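Local coordinates for protein annexin (Schistosoma mansoni, PDB 4MDU) that binds acidic phospholipid membranes in a calcium-dependent manner, aggregates liposomes when calcium is present, and is involved in worm reproduction and host-parasite interaction, at residues B[15-20]-B[284-289]; B[44-49]-B[80-85]; B[128-133]-B[312-317]; B[183-188]-B[240-245]. All coordinates share one frame; numbering follows the deposited sequence.

From the N terminus, residues 15-20 open interaction 1, which closes only at 284-289, where repeat 3 runs into repeat 4. Interaction 2 (44-49 with 80-85) closes a short loop inside it, contained in repeat 1 and about 38 Å from interaction 1, centre to centre. Interaction 3 begins at 128-133 in repeat 2 and ends at 312-317 in repeat 4, so it crosses interaction 1. Nested in both is interaction 4, joining repeat 2 at 183-188 to repeat 3 at 240-245. It touches interaction 1 through Ile241 and Leu284, whereas interactions 3 and 4 remain about 6 Å apart at their nearest atoms.

Interaction 1: B[15-20]-B[284-289]; sequences LIHSFD and LRYAID
His17 and Tyr286 meet rim to rim, neither ring lying over the face of the other. Their planes stand at 83°, nearly perpendicular, with centroids 5.7 Å apart. The touching atoms are His17 ND1 and Tyr286 OH, 2.7 Å apart. Seen from the tyrosine, ND1 lies at the ring edge, close to the ring plane; seen from the histidine, the hydroxyl arrives obliquely. Tyr286 turns its ring away from the backbone N (chi1 -172°), which carries the phenol out from the helix end and lets its hydroxyl extend across to the short 3-10 turn that carries His17. His17 does the reverse, placing CG beside its own N and opposite the carbonyl carbon. One face of the imidazole is covered by Ile16 CG2, 3.9 Å above the plane.

Both polar ends have further partners: His17 NE2 bonds to Glu142, and Tyr286 OH to Arg319. Arg290 binds the two backbones together through His17 O and Tyr286 O, and makes a cation-pi contact with the Tyr286 ring. At the far side of the helix end, Arg285 NH2 forms a salt bridge of 2.9 Å to Asp289 OD2, which it meets from above the carboxylate plane, and it pairs with Glu296 as well. The buried contact thus fastens the N-terminal extension across the junction of repeats 3 and 4, consistent with the annexin fold, whose N-terminal segment runs over the four-repeat core.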
# COMPACT_ATOMS: atom_id res chain seq x y z
N LEU B 15 -10.82 28.21 -3.34
CA LEU B 15 -9.75 29.02 -2.75
C LEU B 15 -9.18 28.42 -1.47
O LEU B 15 -8.10 28.80 -1.02
CB LEU B 15 -10.23 30.44 -2.45
CG LEU B 15 -9.47 31.52 -3.21
CD1 LEU B 15 -9.81 31.42 -4.69
CD2 LEU B 15 -9.82 32.90 -2.67
N ILE B 16 -9.91 27.47 -0.89
CA ILE B 16 -9.42 26.83 0.31
C ILE B 16 -8.06 26.12 0.08
O ILE B 16 -7.30 25.93 1.03
CB ILE B 16 -10.46 25.85 0.85
CG1 ILE B 16 -10.21 25.60 2.33
CG2 ILE B 16 -10.43 24.56 0.04
CD1 ILE B 16 -11.47 25.31 3.10
N HIS B 17 -7.76 25.76 -1.16
CA HIS B 17 -6.45 25.15 -1.51
C HIS B 17 -5.35 26.17 -1.80
O HIS B 17 -4.20 25.80 -2.03
CB HIS B 17 -6.56 24.25 -2.75
CG HIS B 17 -7.64 23.22 -2.67
ND1 HIS B 17 -7.54 22.09 -1.89
CD2 HIS B 17 -8.84 23.14 -3.29
CE1 HIS B 17 -8.63 21.36 -2.03
NE2 HIS B 17 -9.44 21.98 -2.87
N SER B 18 -5.71 27.45 -1.80
CA SER B 18 -4.90 28.47 -2.45
C SER B 18 -3.78 29.05 -1.62
O SER B 18 -2.86 29.65 -2.17
CB SER B 18 -5.80 29.60 -2.93
OG SER B 18 -6.31 29.32 -4.21
N PHE B 19 -3.84 28.88 -0.31
CA PHE B 19 -2.83 29.48 0.55
C PHE B 19 -2.10 28.43 1.38
O PHE B 19 -2.71 27.46 1.83
CB PHE B 19 -3.48 30.51 1.48
CG PHE B 19 -4.23 31.58 0.75
CD1 PHE B 19 -3.59 32.74 0.35
CD2 PHE B 19 -5.57 31.43 0.47
CE1 PHE B 19 -4.28 33.74 -0.32
CE2 PHE B 19 -6.27 32.42 -0.21
CZ PHE B 19 -5.62 33.58 -0.60
N ASP B 20 -0.80 28.62 1.56
CA ASP B 20 -0.02 27.72 2.40
C ASP B 20 -0.39 27.91 3.87
O ASP B 20 -1.20 28.78 4.20
CB ASP B 20 1.48 27.90 2.16
CG ASP B 20 2.01 29.23 2.68
OD1 ASP B 20 3.08 29.66 2.21
OD2 ASP B 20 1.37 29.85 3.55
N LEU B 284 -3.23 15.04 6.52
CA LEU B 284 -2.45 15.93 7.39
C LEU B 284 -1.39 16.66 6.58
O LEU B 284 -1.22 17.89 6.71
CB LEU B 284 -1.79 15.16 8.53
CG LEU B 284 -1.00 16.00 9.54
CD1 LEU B 284 -1.81 17.19 10.04
CD2 LEU B 284 -0.51 15.12 10.70
N ARG B 285 -0.69 15.90 5.74
CA ARG B 285 0.42 16.46 4.97
C ARG B 285 -0.11 17.36 3.87
O ARG B 285 0.56 18.32 3.48
CB ARG B 285 1.32 15.35 4.42
CG ARG B 285 2.08 14.57 5.50
CD ARG B 285 3.14 13.60 4.89
NE ARG B 285 4.23 14.33 4.24
CZ ARG B 285 5.07 13.81 3.34
NH1 ARG B 285 4.98 12.54 2.95
NH2 ARG B 285 6.01 14.59 2.82
N TYR B 286 -1.32 17.08 3.39
CA TYR B 286 -1.94 17.99 2.43
C TYR B 286 -2.05 19.38 3.05
O TYR B 286 -1.96 20.41 2.37
CB TYR B 286 -3.34 17.50 2.03
CG TYR B 286 -3.91 18.32 0.91
CD1 TYR B 286 -4.85 19.32 1.14
CD2 TYR B 286 -3.47 18.13 -0.39
CE1 TYR B 286 -5.36 20.09 0.08
CE2 TYR B 286 -3.96 18.88 -1.44
CZ TYR B 286 -4.90 19.85 -1.21
OH TYR B 286 -5.35 20.59 -2.29
N ALA B 287 -2.26 19.39 4.36
CA ALA B 287 -2.34 20.64 5.08
C ALA B 287 -0.95 21.19 5.42
O ALA B 287 -0.66 22.33 5.09
CB ALA B 287 -3.17 20.48 6.34
N ILE B 288 -0.11 20.40 6.07
CA ILE B 288 1.10 20.97 6.69
C ILE B 288 2.42 20.74 5.93
O ILE B 288 3.46 21.27 6.31
CB ILE B 288 1.28 20.47 8.13
CG1 ILE B 288 1.70 19.00 8.13
CG2 ILE B 288 -0.00 20.65 8.93
CD1 ILE B 288 2.27 18.51 9.46
N ASP B 289 2.38 19.98 4.84
CA ASP B 289 3.61 19.64 4.13
C ASP B 289 3.31 19.31 2.67
O ASP B 289 3.85 18.36 2.10
CB ASP B 289 4.29 18.46 4.83
CG ASP B 289 5.72 18.18 4.32
OD1 ASP B 289 6.37 19.12 3.79
OD2 ASP B 289 6.18 17.03 4.46

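Interaction 2: B[44-49]-B[80-85]; sequences RLHRSM and SLYKQD
His46 and Tyr82 stack face to face across two helices of the first annexin repeat, 38-48 and 68-82. The planes are only 3° apart and the ring centroids 3.6 Å. His46 NE2 sits over Tyr82 CD1 at 3.3 Å, while at the other end of the overlap His46 CG lies 3.4 Å from Tyr82 CZ. The stack runs on past the imidazole: His46 CB is 3.6 Å from Tyr82 OH, so the phenol also covers the root of the histidine side chain.

Each side chain leaves its backbone toward the other segment. His46 swings its ring to the side opposite its backbone N (chi1 -166°), whereas Tyr82 keeps CG beside its N. The second face of the phenol is covered near the rim by Leu81 CB, 3.7 Å above the plane, so the tyrosine is sandwiched between its chain neighbour and the histidine. Tyr78, one turn earlier, brings another ring against Tyr82.

Just beyond the tyrosine the chain leaves the helix at Lys83 with positive phi. Asp85 then caps helix 86-93 through a weak bond to Asp88 N. On the other segment Leu45 packs into the repeat's interior against Ile62, Ile74 and Leu86. Met49, which binds calcium at site 1 when the ion is present, follows directly at the helix end and touches Asp93 of the same site. In the turn before it, Arg44 O accepts two bonds from Ser48, from N and from OG, which approach from opposite faces of the carbonyl plane, OG at 3.0 Å.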
# COMPACT_ATOMS: atom_id res chain seq x y z
N ARG B 44 -7.98 28.72 -33.50
CA ARG B 44 -6.62 28.20 -33.63
C ARG B 44 -6.57 26.68 -33.55
O ARG B 44 -5.87 26.03 -34.35
CB ARG B 44 -5.68 28.83 -32.59
CG ARG B 44 -5.43 30.30 -32.84
CD ARG B 44 -4.32 30.84 -31.96
NE ARG B 44 -4.37 32.30 -31.83
CZ ARG B 44 -4.91 32.94 -30.79
NH1 ARG B 44 -5.43 32.25 -29.79
NH2 ARG B 44 -4.91 34.27 -30.76
N LEU B 45 -7.30 26.10 -32.61
CA LEU B 45 -7.37 24.64 -32.53
C LEU B 45 -7.94 24.12 -33.84
O LEU B 45 -7.40 23.18 -34.43
CB LEU B 45 -8.22 24.19 -31.35
CG LEU B 45 -7.57 24.45 -29.98
CD1 LEU B 45 -8.55 24.24 -28.83
CD2 LEU B 45 -6.31 23.59 -29.82
N HIS B 46 -9.01 24.75 -34.30
CA HIS B 46 -9.65 24.31 -35.53
C HIS B 46 -8.67 24.27 -36.71
O HIS B 46 -8.58 23.26 -37.42
CB HIS B 46 -10.84 25.21 -35.85
CG HIS B 46 -11.75 24.65 -36.89
ND1 HIS B 46 -11.72 25.04 -38.21
CD2 HIS B 46 -12.72 23.70 -36.80
CE1 HIS B 46 -12.63 24.38 -38.89
NE2 HIS B 46 -13.25 23.56 -38.06
N ARG B 47 -7.94 25.36 -36.91
CA ARG B 47 -6.92 25.40 -37.95
C ARG B 47 -5.97 24.22 -37.79
O ARG B 47 -5.67 23.52 -38.76
CB ARG B 47 -6.14 26.72 -37.89
CG ARG B 47 -6.82 27.89 -38.60
CD ARG B 47 -6.31 29.24 -38.10
NE ARG B 47 -4.85 29.29 -38.06
CZ ARG B 47 -4.16 30.06 -37.22
NH1 ARG B 47 -4.79 30.84 -36.35
NH2 ARG B 47 -2.83 30.04 -37.24
N SER B 48 -5.52 23.98 -36.57
CA SER B 48 -4.51 22.96 -36.30
C SER B 48 -4.86 21.60 -36.88
O SER B 48 -3.97 20.81 -37.20
CB SER B 48 -4.25 22.83 -34.81
OG SER B 48 -3.66 24.02 -34.32
N MET B 49 -6.15 21.33 -37.02
CA MET B 49 -6.59 20.01 -37.43
C MET B 49 -6.92 19.85 -38.93
O MET B 49 -6.75 18.76 -39.49
CB MET B 49 -7.74 19.54 -36.54
CG MET B 49 -7.32 19.45 -35.08
SD MET B 49 -8.48 18.61 -33.99
CE MET B 49 -9.48 19.98 -33.41
N SER B 80 -20.34 25.80 -30.60
CA SER B 80 -21.22 26.77 -31.24
C SER B 80 -20.65 27.22 -32.59
O SER B 80 -21.39 27.49 -33.53
CB SER B 80 -21.39 27.99 -30.35
OG SER B 80 -20.20 28.74 -30.32
N LEU B 81 -19.32 27.28 -32.66
CA LEU B 81 -18.63 27.81 -33.82
C LEU B 81 -18.54 26.85 -35.00
O LEU B 81 -18.57 27.27 -36.15
CB LEU B 81 -17.22 28.25 -33.44
CG LEU B 81 -16.87 29.73 -33.62
CD1 LEU B 81 -17.89 30.60 -32.88
CD2 LEU B 81 -15.45 30.00 -33.14
N TYR B 82 -18.43 25.56 -34.72
CA TYR B 82 -18.20 24.61 -35.81
C TYR B 82 -19.17 23.45 -35.82
O TYR B 82 -18.94 22.45 -36.50
CB TYR B 82 -16.76 24.08 -35.74
CG TYR B 82 -15.72 25.18 -35.80
CD1 TYR B 82 -15.45 25.84 -36.99
CD2 TYR B 82 -15.00 25.55 -34.66
CE1 TYR B 82 -14.51 26.84 -37.05
CE2 TYR B 82 -14.05 26.55 -34.72
CZ TYR B 82 -13.81 27.19 -35.92
OH TYR B 82 -12.87 28.19 -36.00
N LYS B 83 -20.26 23.57 -35.08
CA LYS B 83 -21.23 22.49 -34.98
C LYS B 83 -20.51 21.16 -34.78
O LYS B 83 -21.05 20.09 -35.06
N GLN B 84 -19.27 21.24 -34.28
CA GLN B 84 -18.47 20.05 -34.05
C GLN B 84 -18.00 20.01 -32.60
O GLN B 84 -17.84 21.04 -31.95
CB GLN B 84 -17.29 20.00 -35.02
N ASP B 85 -17.78 18.80 -32.11
CA ASP B 85 -17.40 18.57 -30.72
C ASP B 85 -15.88 18.48 -30.56
O ASP B 85 -15.26 17.57 -31.09
CB ASP B 85 -18.03 17.27 -30.25
CG ASP B 85 -18.09 17.17 -28.76
OD1 ASP B 85 -19.04 17.75 -28.18
OD2 ASP B 85 -17.21 16.51 -28.18

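Interaction 3: B[128-133]-B[312-317]; sequences DRVLIE and LMRLLI
The Arg314 guanidinium takes the Glu133 carboxylate at its edge and has Val130 CG1 over one face. The grip is side-on and two-pronged. Arg314 NE bonds to Glu133 OE2 at 2.7 Å, and Arg314 NH2 to Glu133 OE1 at 2.8 Å. Both bonds are nearly straight and use the syn side of the carboxylate. The planes are 21° apart: both acceptors lie near the guanidinium plane, whereas the donors stand somewhat out of the carboxylate plane. A bend in the arginine chain (chi3 56°) turns NE and NH2 together toward the glutamate. Val130 CG2 adds packing against Arg314 NH2 at 3.7 Å, and Leu315 CD2 borders Glu133 OE2 at 3.4 Å.

The two bonds fix the rotation of both groups and probably keep the buried glutamate ionised. Leu113 and Ser116 of helix 109-122 also pack on the arginine. The axes of 128-133 and 312-317 are almost parallel (2°) and 12.4 Å apart at closest approach, a gap spanned by the paired side chains. Such a buried ion pair between repeats 2 and 4 is characteristic of the hydrophilic central channel of the annexin core.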
# COMPACT_ATOMS: atom_id res chain seq x y z
N ASP B 128 -6.82 1.78 -4.01
CA ASP B 128 -7.03 2.66 -2.88
C ASP B 128 -6.11 3.84 -2.91
O ASP B 128 -6.47 4.95 -2.47
CB ASP B 128 -6.89 1.89 -1.58
CG ASP B 128 -8.14 1.12 -1.25
OD1 ASP B 128 -9.18 1.78 -1.02
OD2 ASP B 128 -8.11 -0.13 -1.24
N ARG B 129 -4.92 3.60 -3.45
CA ARG B 129 -3.92 4.64 -3.62
C ARG B 129 -4.51 5.80 -4.39
O ARG B 129 -4.27 6.98 -4.08
CB ARG B 129 -2.72 4.06 -4.37
CG ARG B 129 -1.60 5.05 -4.58
CD ARG B 129 -0.38 4.40 -5.25
NE ARG B 129 0.56 5.41 -5.72
CZ ARG B 129 1.85 5.19 -5.98
NH1 ARG B 129 2.38 3.99 -5.80
NH2 ARG B 129 2.60 6.19 -6.42
N VAL B 130 -5.30 5.46 -5.41
CA VAL B 130 -5.99 6.44 -6.23
C VAL B 130 -7.15 7.10 -5.45
O VAL B 130 -7.39 8.30 -5.57
CB VAL B 130 -6.47 5.81 -7.57
CG1 VAL B 130 -7.41 6.75 -8.32
CG2 VAL B 130 -5.26 5.48 -8.46
N LEU B 131 -7.85 6.33 -4.63
CA LEU B 131 -8.93 6.92 -3.82
C LEU B 131 -8.35 7.93 -2.83
O LEU B 131 -8.82 9.06 -2.73
CB LEU B 131 -9.73 5.85 -3.07
CG LEU B 131 -10.33 4.71 -3.87
CD1 LEU B 131 -11.35 3.89 -3.01
CD2 LEU B 131 -10.96 5.27 -5.12
N ILE B 132 -7.30 7.52 -2.12
CA ILE B 132 -6.61 8.43 -1.21
C ILE B 132 -6.11 9.69 -1.92
O ILE B 132 -6.35 10.81 -1.47
CB ILE B 132 -5.42 7.75 -0.53
CG1 ILE B 132 -5.91 6.58 0.30
CG2 ILE B 132 -4.68 8.75 0.32
CD1 ILE B 132 -4.82 5.90 1.10
N GLU B 133 -5.42 9.49 -3.04
CA GLU B 133 -4.84 10.60 -3.80
C GLU B 133 -5.88 11.64 -4.23
O GLU B 133 -5.67 12.86 -4.11
CB GLU B 133 -4.09 10.07 -5.04
CG GLU B 133 -3.53 11.19 -5.92
CD GLU B 133 -3.72 10.93 -7.41
OE1 GLU B 133 -3.31 9.85 -7.87
OE2 GLU B 133 -4.27 11.80 -8.11
N LEU B 312 0.35 10.24 -12.95
CA LEU B 312 1.28 11.30 -13.31
C LEU B 312 0.59 12.43 -14.02
O LEU B 312 0.75 13.60 -13.64
CB LEU B 312 2.41 10.76 -14.20
CG LEU B 312 3.37 11.83 -14.72
CD1 LEU B 312 4.05 12.59 -13.58
CD2 LEU B 312 4.44 11.20 -15.63
N MET B 313 -0.18 12.10 -15.05
CA MET B 313 -0.88 13.14 -15.80
C MET B 313 -2.05 13.74 -14.98
O MET B 313 -2.30 14.94 -15.07
CB MET B 313 -1.32 12.64 -17.21
CG MET B 313 -2.48 11.65 -17.25
SD MET B 313 -2.99 11.20 -18.94
CE MET B 313 -2.14 9.65 -19.11
N ARG B 314 -2.74 12.93 -14.17
CA ARG B 314 -3.81 13.48 -13.32
C ARG B 314 -3.25 14.54 -12.37
O ARG B 314 -3.76 15.66 -12.29
CB ARG B 314 -4.51 12.38 -12.52
CG ARG B 314 -5.57 12.94 -11.53
CD ARG B 314 -6.43 11.83 -10.91
NE ARG B 314 -5.63 10.82 -10.23
CZ ARG B 314 -5.45 9.58 -10.69
NH1 ARG B 314 -6.04 9.17 -11.81
NH2 ARG B 314 -4.68 8.74 -10.01
N LEU B 315 -2.15 14.20 -11.70
CA LEU B 315 -1.54 15.12 -10.75
C LEU B 315 -1.07 16.41 -11.41
O LEU B 315 -1.37 17.51 -10.93
CB LEU B 315 -0.40 14.44 -10.00
CG LEU B 315 -0.94 13.41 -9.01
CD1 LEU B 315 0.18 12.56 -8.47
CD2 LEU B 315 -1.75 14.08 -7.84
N LEU B 316 -0.36 16.28 -12.53
CA LEU B 316 0.12 17.44 -13.29
C LEU B 316 -1.03 18.35 -13.75
O LEU B 316 -1.00 19.57 -13.55
CB LEU B 316 0.94 16.96 -14.48
CG LEU B 316 2.46 16.97 -14.30
CD1 LEU B 316 2.85 17.02 -12.81
CD2 LEU B 316 3.12 15.81 -15.03
N ILE B 317 -2.02 17.75 -14.40
CA ILE B 317 -3.18 18.50 -14.87
C ILE B 317 -3.83 19.27 -13.73
O ILE B 317 -4.06 20.48 -13.82
CB ILE B 317 -4.21 17.53 -15.52
CG1 ILE B 317 -3.60 16.92 -16.79
CG2 ILE B 317 -5.55 18.23 -15.80
CD1 ILE B 317 -4.39 15.78 -17.37

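Interaction 4: B[183-188]-B[240-245]; sequences LSLVQA and VICNRT
Apolar packing joins Leu185 to Cys242, where the end of helix 177-187 in repeat 2 meets the end of helix 236-243 in repeat 3. Leu185 CD2 rests against Cys242 CB at 3.6 Å and lies 4.0 Å from Cys242 SG, so one methyl branch lies against the cysteine side chain, closest at CB. The backbones can come close over so small a residue: the CA atoms of Leu185 and Cys242 are 6.5 Å apart. Leu185 also touches Leu279 of helix 274-288, which extends the apolar packing beyond the pair.

Van der Waals contact with a polar group comes from Ser184. Its OG is 3.7 Å from Cys242 CB and 3.9 Å from Cys242 SG, and thus only brushes the cysteine. With OG held between the backbone N and the carbonyl carbon (chi1 77°), the hydroxyl bonds back to Ala181 O one turn earlier in its own helix.

A water makes a polar link across the contact. It donates to Ser184 O at 2.9 Å and to Asn243 OD1 at 3.0 Å, bridging a helix carbonyl to a side-chain amide. The amide's other end, ND2, has a weak bond to Arg239 O.

Partners from the loop after helix 177-187 add to this: Arg190 NE bonds to Cys242 O, and Asp191 pairs with Arg244. Between the two helix ends themselves the direct contact is van der Waals packing, and the water, donating to both sides, joins two acceptor oxygens that could not pair with each other.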
# COMPACT_ATOMS: atom_id res chain seq x y z
N LEU B 183 -15.16 7.25 3.58
CA LEU B 183 -16.56 7.70 3.50
C LEU B 183 -16.81 9.08 4.08
O LEU B 183 -17.66 9.82 3.57
CB LEU B 183 -17.49 6.70 4.19
CG LEU B 183 -18.24 5.67 3.35
CD1 LEU B 183 -18.27 6.06 1.87
CD2 LEU B 183 -17.63 4.29 3.54
N SER B 184 -16.10 9.43 5.15
CA SER B 184 -16.29 10.76 5.74
C SER B 184 -15.84 11.86 4.80
O SER B 184 -16.48 12.91 4.71
CB SER B 184 -15.58 10.88 7.09
OG SER B 184 -14.19 11.07 6.93
N LEU B 185 -14.74 11.64 4.07
CA LEU B 185 -14.36 12.61 3.05
C LEU B 185 -15.45 12.73 1.99
O LEU B 185 -15.80 13.84 1.57
CB LEU B 185 -13.01 12.24 2.39
CG LEU B 185 -11.77 12.24 3.27
CD1 LEU B 185 -10.52 11.92 2.45
CD2 LEU B 185 -11.61 13.58 4.02
N VAL B 186 -15.95 11.60 1.52
CA VAL B 186 -16.96 11.63 0.47
C VAL B 186 -18.29 12.23 0.99
O VAL B 186 -19.10 12.75 0.23
CB VAL B 186 -17.17 10.23 -0.12
CG1 VAL B 186 -18.35 10.21 -1.06
CG2 VAL B 186 -15.88 9.80 -0.86
N GLN B 187 -18.49 12.20 2.30
CA GLN B 187 -19.63 12.91 2.90
C GLN B 187 -19.67 14.39 2.50
O GLN B 187 -20.73 14.99 2.45
CB GLN B 187 -19.59 12.82 4.43
CG GLN B 187 -19.67 11.42 5.00
CD GLN B 187 -21.01 10.76 4.75
OE1 GLN B 187 -21.93 11.37 4.20
NE2 GLN B 187 -21.12 9.49 5.15
N ALA B 188 -18.50 14.99 2.24
CA ALA B 188 -18.43 16.41 1.89
C ALA B 188 -19.00 17.30 3.01
O ALA B 188 -19.74 18.25 2.74
CB ALA B 188 -19.18 16.69 0.58
N VAL B 240 -11.24 14.72 13.48
CA VAL B 240 -10.35 15.88 13.43
C VAL B 240 -9.56 15.98 12.12
O VAL B 240 -9.61 16.99 11.42
CB VAL B 240 -9.36 15.92 14.64
CG1 VAL B 240 -8.37 17.08 14.48
CG2 VAL B 240 -10.11 16.06 15.95
N ILE B 241 -8.81 14.93 11.79
CA ILE B 241 -7.94 14.99 10.63
C ILE B 241 -8.73 15.24 9.34
O ILE B 241 -8.39 16.13 8.56
CB ILE B 241 -7.04 13.74 10.52
CG1 ILE B 241 -6.09 13.70 11.72
CG2 ILE B 241 -6.25 13.75 9.21
CD1 ILE B 241 -5.24 14.94 11.84
N CYS B 242 -9.81 14.49 9.13
CA CYS B 242 -10.55 14.61 7.88
C CYS B 242 -11.41 15.87 7.76
O CYS B 242 -11.69 16.30 6.64
CB CYS B 242 -11.40 13.37 7.63
SG CYS B 242 -10.40 11.90 7.41
N ASN B 243 -11.80 16.49 8.87
CA ASN B 243 -12.68 17.65 8.77
C ASN B 243 -12.07 19.03 8.91
O ASN B 243 -12.60 19.98 8.35
CB ASN B 243 -13.87 17.52 9.75
CG ASN B 243 -14.77 16.36 9.40
OD1 ASN B 243 -15.27 16.26 8.27
ND2 ASN B 243 -14.94 15.44 10.34
N ARG B 244 -10.99 19.17 9.68
CA ARG B 244 -10.48 20.52 9.91
C ARG B 244 -9.95 21.09 8.60
O ARG B 244 -9.46 20.34 7.77
CB ARG B 244 -9.38 20.54 10.97
CG ARG B 244 -9.84 20.07 12.33
CD ARG B 244 -11.10 20.84 12.82
NE ARG B 244 -11.58 20.24 14.07
CZ ARG B 244 -12.82 19.83 14.30
NH1 ARG B 244 -13.76 19.98 13.38
NH2 ARG B 244 -13.12 19.28 15.47
N THR B 245 -10.05 22.40 8.41
CA THR B 245 -9.52 23.00 7.22
C THR B 245 -7.99 22.88 7.24
O THR B 245 -7.38 22.68 8.30
CB THR B 245 -9.90 24.47 7.13
OG1 THR B 245 -9.11 25.22 8.05
CG2 THR B 245 -11.41 24.65 7.44
O HOH W 1 -17.33 15.20 6.34